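Local coordinates for protein calcium homeostasis modulator 1 (Oryzias latipes, PDB 6LMT) that probably forms a large-pore membrane channel of the calcium homeostasis modulator family, assembled from eight subunits, at residues A[62-67]-A[101-106]. Numbering follows the deposited sequence.
Sequences WFFLLG and SITQRS. With Y01 (cholesterol hemisuccinate), chain K; Y01 (cholesterol hemisuccinate), chain I.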
loop_
_atom_site.group_PDB
_atom_site.type_symbol
_atom_site.label_atom_id
_atom_site.label_comp_id
_atom_site.label_asym_id
_atom_site.label_seq_id
_atom_site.Cartn_x
_atom_site.Cartn_y
_atom_site.Cartn_z
ATOM N N TRP A 62 4.594 -29.835 -19.175
ATOM C CA TRP A 62 4.061 -28.630 -19.783
ATOM C C TRP A 62 4.924 -27.406 -19.483
ATOM O O TRP A 62 5.127 -26.569 -20.361
ATOM C CB TRP A 62 2.622 -28.417 -19.327
ATOM C CG TRP A 62 2.088 -27.169 -19.847
ATOM C CD1 TRP A 62 1.758 -26.881 -21.121
ATOM C CD2 TRP A 62 1.935 -25.980 -19.115
ATOM N NE1 TRP A 62 1.365 -25.581 -21.223
ATOM C CE2 TRP A 62 1.472 -25.004 -19.993
ATOM C CE3 TRP A 62 2.136 -25.647 -17.781
ATOM C CZ2 TRP A 62 1.197 -23.733 -19.584
ATOM C CZ3 TRP A 62 1.877 -24.399 -17.385
ATOM C CH2 TRP A 62 1.422 -23.451 -18.271
ATOM N N PHE A 63 5.440 -27.279 -18.260
ATOM C CA PHE A 63 6.364 -26.190 -17.945
ATOM C C PHE A 63 7.684 -26.324 -18.688
ATOM O O PHE A 63 8.346 -25.319 -18.954
ATOM C CB PHE A 63 6.640 -26.109 -16.440
ATOM C CG PHE A 63 5.565 -25.440 -15.655
ATOM C CD1 PHE A 63 5.356 -24.089 -15.779
ATOM C CD2 PHE A 63 4.822 -26.132 -14.733
ATOM C CE1 PHE A 63 4.381 -23.470 -15.052
ATOM C CE2 PHE A 63 3.844 -25.528 -14.019
ATOM C CZ PHE A 63 3.629 -24.201 -14.169
ATOM N N PHE A 64 8.081 -27.543 -19.028
ATOM C CA PHE A 64 9.292 -27.751 -19.806
ATOM C C PHE A 64 9.113 -27.302 -21.249
ATOM O O PHE A 64 9.983 -26.628 -21.811
ATOM C CB PHE A 64 9.679 -29.220 -19.725
ATOM C CG PHE A 64 10.921 -29.564 -20.453
ATOM C CD1 PHE A 64 12.143 -29.114 -20.006
ATOM C CD2 PHE A 64 10.880 -30.382 -21.559
ATOM C CE1 PHE A 64 13.294 -29.441 -20.667
ATOM C CE2 PHE A 64 12.036 -30.718 -22.216
ATOM C CZ PHE A 64 13.241 -30.245 -21.766
ATOM N N LEU A 65 7.986 -27.670 -21.867
ATOM C CA LEU A 65 7.689 -27.230 -23.226
ATOM C C LEU A 65 7.482 -25.733 -23.296
ATOM O O LEU A 65 7.805 -25.104 -24.303
ATOM C CB LEU A 65 6.440 -27.916 -23.747
ATOM C CG LEU A 65 6.455 -29.380 -24.100
ATOM C CD1 LEU A 65 5.043 -29.750 -24.435
ATOM C CD2 LEU A 65 7.351 -29.570 -25.284
ATOM N N LEU A 66 6.917 -25.155 -22.248
ATOM C CA LEU A 66 6.702 -23.722 -22.198
ATOM C C LEU A 66 8.015 -22.965 -22.108
ATOM O O LEU A 66 8.099 -21.821 -22.551
ATOM C CB LEU A 66 5.803 -23.403 -21.015
ATOM C CG LEU A 66 5.242 -22.013 -20.856
ATOM C CD1 LEU A 66 4.365 -21.750 -22.022
ATOM C CD2 LEU A 66 4.468 -21.952 -19.588
ATOM N N GLY A 67 9.054 -23.584 -21.552
ATOM C CA GLY A 67 10.366 -22.983 -21.602
ATOM C C GLY A 67 10.966 -22.969 -22.989
ATOM O O GLY A 67 11.720 -22.060 -23.328
ATOM N N SER A 101 22.049 -25.457 -23.244
ATOM C CA SER A 101 21.785 -24.242 -22.481
ATOM C C SER A 101 20.293 -23.968 -22.349
ATOM O O SER A 101 19.819 -23.589 -21.275
ATOM C CB SER A 101 22.473 -23.062 -23.154
ATOM O OG SER A 101 22.098 -21.843 -22.552
ATOM N N ILE A 102 19.546 -24.146 -23.437
ATOM C CA ILE A 102 18.104 -23.931 -23.413
ATOM C C ILE A 102 17.420 -24.985 -22.551
ATOM O O ILE A 102 16.489 -24.681 -21.800
ATOM C CB ILE A 102 17.560 -23.930 -24.851
ATOM C CG1 ILE A 102 18.187 -22.804 -25.655
ATOM C CG2 ILE A 102 16.087 -23.733 -24.869
ATOM C CD1 ILE A 102 17.874 -22.876 -27.126
ATOM N N THR A 103 17.895 -26.227 -22.623
ATOM C CA THR A 103 17.297 -27.324 -21.878
ATOM C C THR A 103 17.484 -27.152 -20.380
ATOM O O THR A 103 16.553 -27.391 -19.605
ATOM C CB THR A 103 17.904 -28.640 -22.348
ATOM O OG1 THR A 103 17.661 -28.790 -23.745
ATOM C CG2 THR A 103 17.310 -29.812 -21.623
ATOM N N GLN A 104 18.662 -26.700 -19.956
ATOM C CA GLN A 104 18.938 -26.551 -18.533
ATOM C C GLN A 104 18.153 -25.411 -17.905
ATOM O O GLN A 104 17.761 -25.509 -16.741
ATOM C CB GLN A 104 20.431 -26.359 -18.322
ATOM C CG GLN A 104 21.208 -27.632 -18.506
ATOM C CD GLN A 104 22.682 -27.391 -18.600
ATOM O OE1 GLN A 104 23.129 -26.250 -18.661
ATOM N NE2 GLN A 104 23.453 -28.463 -18.626
ATOM N N ARG A 105 17.904 -24.335 -18.638
ATOM C CA ARG A 105 17.062 -23.289 -18.081
ATOM C C ARG A 105 15.584 -23.641 -18.138
ATOM O O ARG A 105 14.789 -23.064 -17.396
ATOM C CB ARG A 105 17.308 -21.980 -18.810
ATOM C CG ARG A 105 18.711 -21.474 -18.637
ATOM C CD ARG A 105 18.945 -20.245 -19.481
ATOM N NE ARG A 105 18.822 -20.542 -20.903
ATOM C CZ ARG A 105 18.863 -19.624 -21.862
ATOM N NH1 ARG A 105 19.036 -18.350 -21.549
ATOM N NH2 ARG A 105 18.743 -19.979 -23.132
ATOM N N SER A 106 15.199 -24.576 -18.996
ATOM C CA SER A 106 13.812 -24.977 -19.102
ATOM C C SER A 106 13.419 -26.006 -18.065
ATOM O O SER A 106 12.253 -26.391 -18.030
ATOM C CB SER A 106 13.534 -25.530 -20.490
ATOM O OG SER A 106 13.696 -24.520 -21.449
HETATM C CAA Y01 K . 11.583 -32.615 -13.095
HETATM C CBA Y01 K . 13.094 -32.621 -12.970
HETATM C CAB Y01 K . 13.668 -33.913 -13.524
HETATM C CAN Y01 K . 13.699 -31.408 -13.659
HETATM C CAJ Y01 K . 15.207 -31.366 -13.747
HETATM C CAO Y01 K . 15.877 -30.963 -12.461
HETATM C CBB Y01 K . 17.384 -30.667 -12.550
HETATM C CAC Y01 K . 18.094 -31.811 -13.272
HETATM C CBE Y01 K . 17.629 -29.265 -13.148
HETATM C CAP Y01 K . 16.683 -28.216 -12.501
HETATM C CAQ Y01 K . 17.411 -26.862 -12.512
HETATM C CBG Y01 K . 18.618 -27.121 -13.403
HETATM C CBI Y01 K . 19.024 -28.570 -13.058
HETATM C CAE Y01 K . 19.564 -28.701 -11.627
HETATM C CAU Y01 K . 20.093 -28.964 -14.085
HETATM C CAS Y01 K . 21.291 -28.007 -14.063
HETATM C CBF Y01 K . 20.891 -26.547 -14.321
HETATM C CBD Y01 K . 19.749 -26.099 -13.394
HETATM C CAK Y01 K . 19.244 -24.730 -13.837
HETATM C CAI Y01 K . 20.339 -23.789 -14.225
HETATM C CAZ Y01 K . 21.615 -24.124 -14.325
HETATM C CAV Y01 K . 22.680 -23.069 -14.552
HETATM C CBH Y01 K . 22.097 -25.570 -14.238
HETATM C CAD Y01 K . 22.874 -25.743 -12.921
HETATM C CAT Y01 K . 23.035 -25.827 -15.436
HETATM C CAR Y01 K . 24.134 -24.777 -15.585
HETATM C CBC Y01 K . 23.565 -23.393 -15.735
HETATM O OAW Y01 K . 24.689 -22.460 -15.751
HETATM C CAY Y01 K . 24.542 -21.250 -16.287
HETATM O OAG Y01 K . 23.520 -20.837 -16.753
HETATM C CAM Y01 K . 25.832 -20.480 -16.276
HETATM C CAL Y01 K . 25.816 -19.084 -16.874
HETATM C CAX Y01 K . 25.307 -17.990 -15.952
HETATM O OAH Y01 K . 25.999 -17.688 -14.965
HETATM O OAF Y01 K . 24.218 -17.444 -16.219
HETATM C CAA Y01 I . -8.431 -21.941 -11.902
HETATM C CBA Y01 I . -6.912 -21.870 -11.845
HETATM C CAB Y01 I . -6.328 -23.235 -11.531
HETATM C CAN Y01 I . -6.339 -21.310 -13.141
HETATM C CAJ Y01 I . -4.844 -21.428 -13.315
HETATM C CAO Y01 I . -4.376 -20.924 -14.666
HETATM C CBB Y01 I . -3.661 -21.938 -15.581
HETATM C CAC Y01 I . -4.219 -23.337 -15.345
HETATM C CBE Y01 I . -3.784 -21.560 -17.070
HETATM C CAP Y01 I . -5.057 -20.739 -17.388
HETATM C CAQ Y01 I . -4.779 -20.006 -18.712
HETATM C CBG Y01 I . -3.510 -20.693 -19.199
HETATM C CBI Y01 I . -2.698 -20.804 -17.889
HETATM C CAE Y01 I . -2.372 -19.456 -17.252
HETATM C CAU Y01 I . -1.397 -21.518 -18.216
HETATM C CAS Y01 I . -0.640 -20.736 -19.294
HETATM C CBF Y01 I . -1.407 -20.766 -20.621
HETATM C CBD Y01 I . -2.824 -20.194 -20.470
HETATM C CAK Y01 I . -3.615 -20.604 -21.711
HETATM C CAI Y01 I . -2.836 -20.449 -22.981
HETATM C CAZ Y01 I . -1.560 -20.094 -23.038
HETATM C CAV Y01 I . -0.916 -19.681 -24.348
HETATM C CBH Y01 I . -0.664 -20.085 -21.804
HETATM C CAD Y01 I . -0.302 -18.625 -21.470
HETATM C CAT Y01 I . 0.609 -20.878 -22.164
HETATM C CAR Y01 I . 1.295 -20.336 -23.418
HETATM C CBC Y01 I . 0.396 -20.391 -24.621
HETATM O OAW Y01 I . 1.079 -19.792 -25.773
HETATM C CAY Y01 I . 1.753 -18.629 -25.672
HETATM O OAG Y01 I . 1.323 -17.616 -25.202
HETATM C CAM Y01 I . 3.145 -18.761 -26.207
HETATM C CAL Y01 I . 3.567 -17.945 -27.411
HETATM C CAX Y01 I . 4.314 -16.661 -27.099
HETATM O OAH Y01 I . 3.660 -15.660 -26.749
HETATM O OAF Y01 I . 5.555 -16.672 -27.200
#
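Gly67 and Ser106 bring the two backbones to 4.7 Å between their CA atoms, where helix 92-105, with the residue that follows it, meets helix 48-70 near its C-terminal part. With no side chain on Gly67, Ser106 reaches the helix surface directly: its OG lies 3.5 Å from Gly67 C. Ser106 OG donates to Ile102 O of its own turn at 2.8 Å, with the donor tilted 33° from the carbonyl plane; no bond to Gly67 is found, and the two simply touch.

Phe64 carries the rest. Its CG stands anti to the backbone N (chi1 -179°), which carries the ring across to the last turn of helix 92-105. Phe64 CD1 comes to 3.4 Å from Ser106 O. Phe64 CE1 lies 4.0 Å from Thr103 O, and both carbonyl oxygens sit at the ring edge, near its plane. Ser106 CB packs beside the same two ring carbons, and the methyl CG2 of Thr103 touches the tip of the ring, 4.1 Å from Phe64 CZ. Thr103 OG1 turns back to hydrogen-bond Leu99 O, leaving the methyl branch to meet the phenyl group. Phe68 adds an edge-to-face ring contact with Phe64, while Leu107 and Pro110 also pack against it.

On their other sides both segments touch sterol. Trp62 CH2 lies 3.4 Å from CAU of one cholesterol hemisuccinate, and Gln104 packs along another; Trp62 NE1 is hydrogen-bonded to Thr193 OG1 of a neighbouring subunit.

The contact thus joins two membrane-associated helices without a hydrogen bond between the segments. Carbonyl oxygens facing the weakly positive rim of Phe64 probably add a modest electrostatic attraction to an association otherwise made by van der Waals contact.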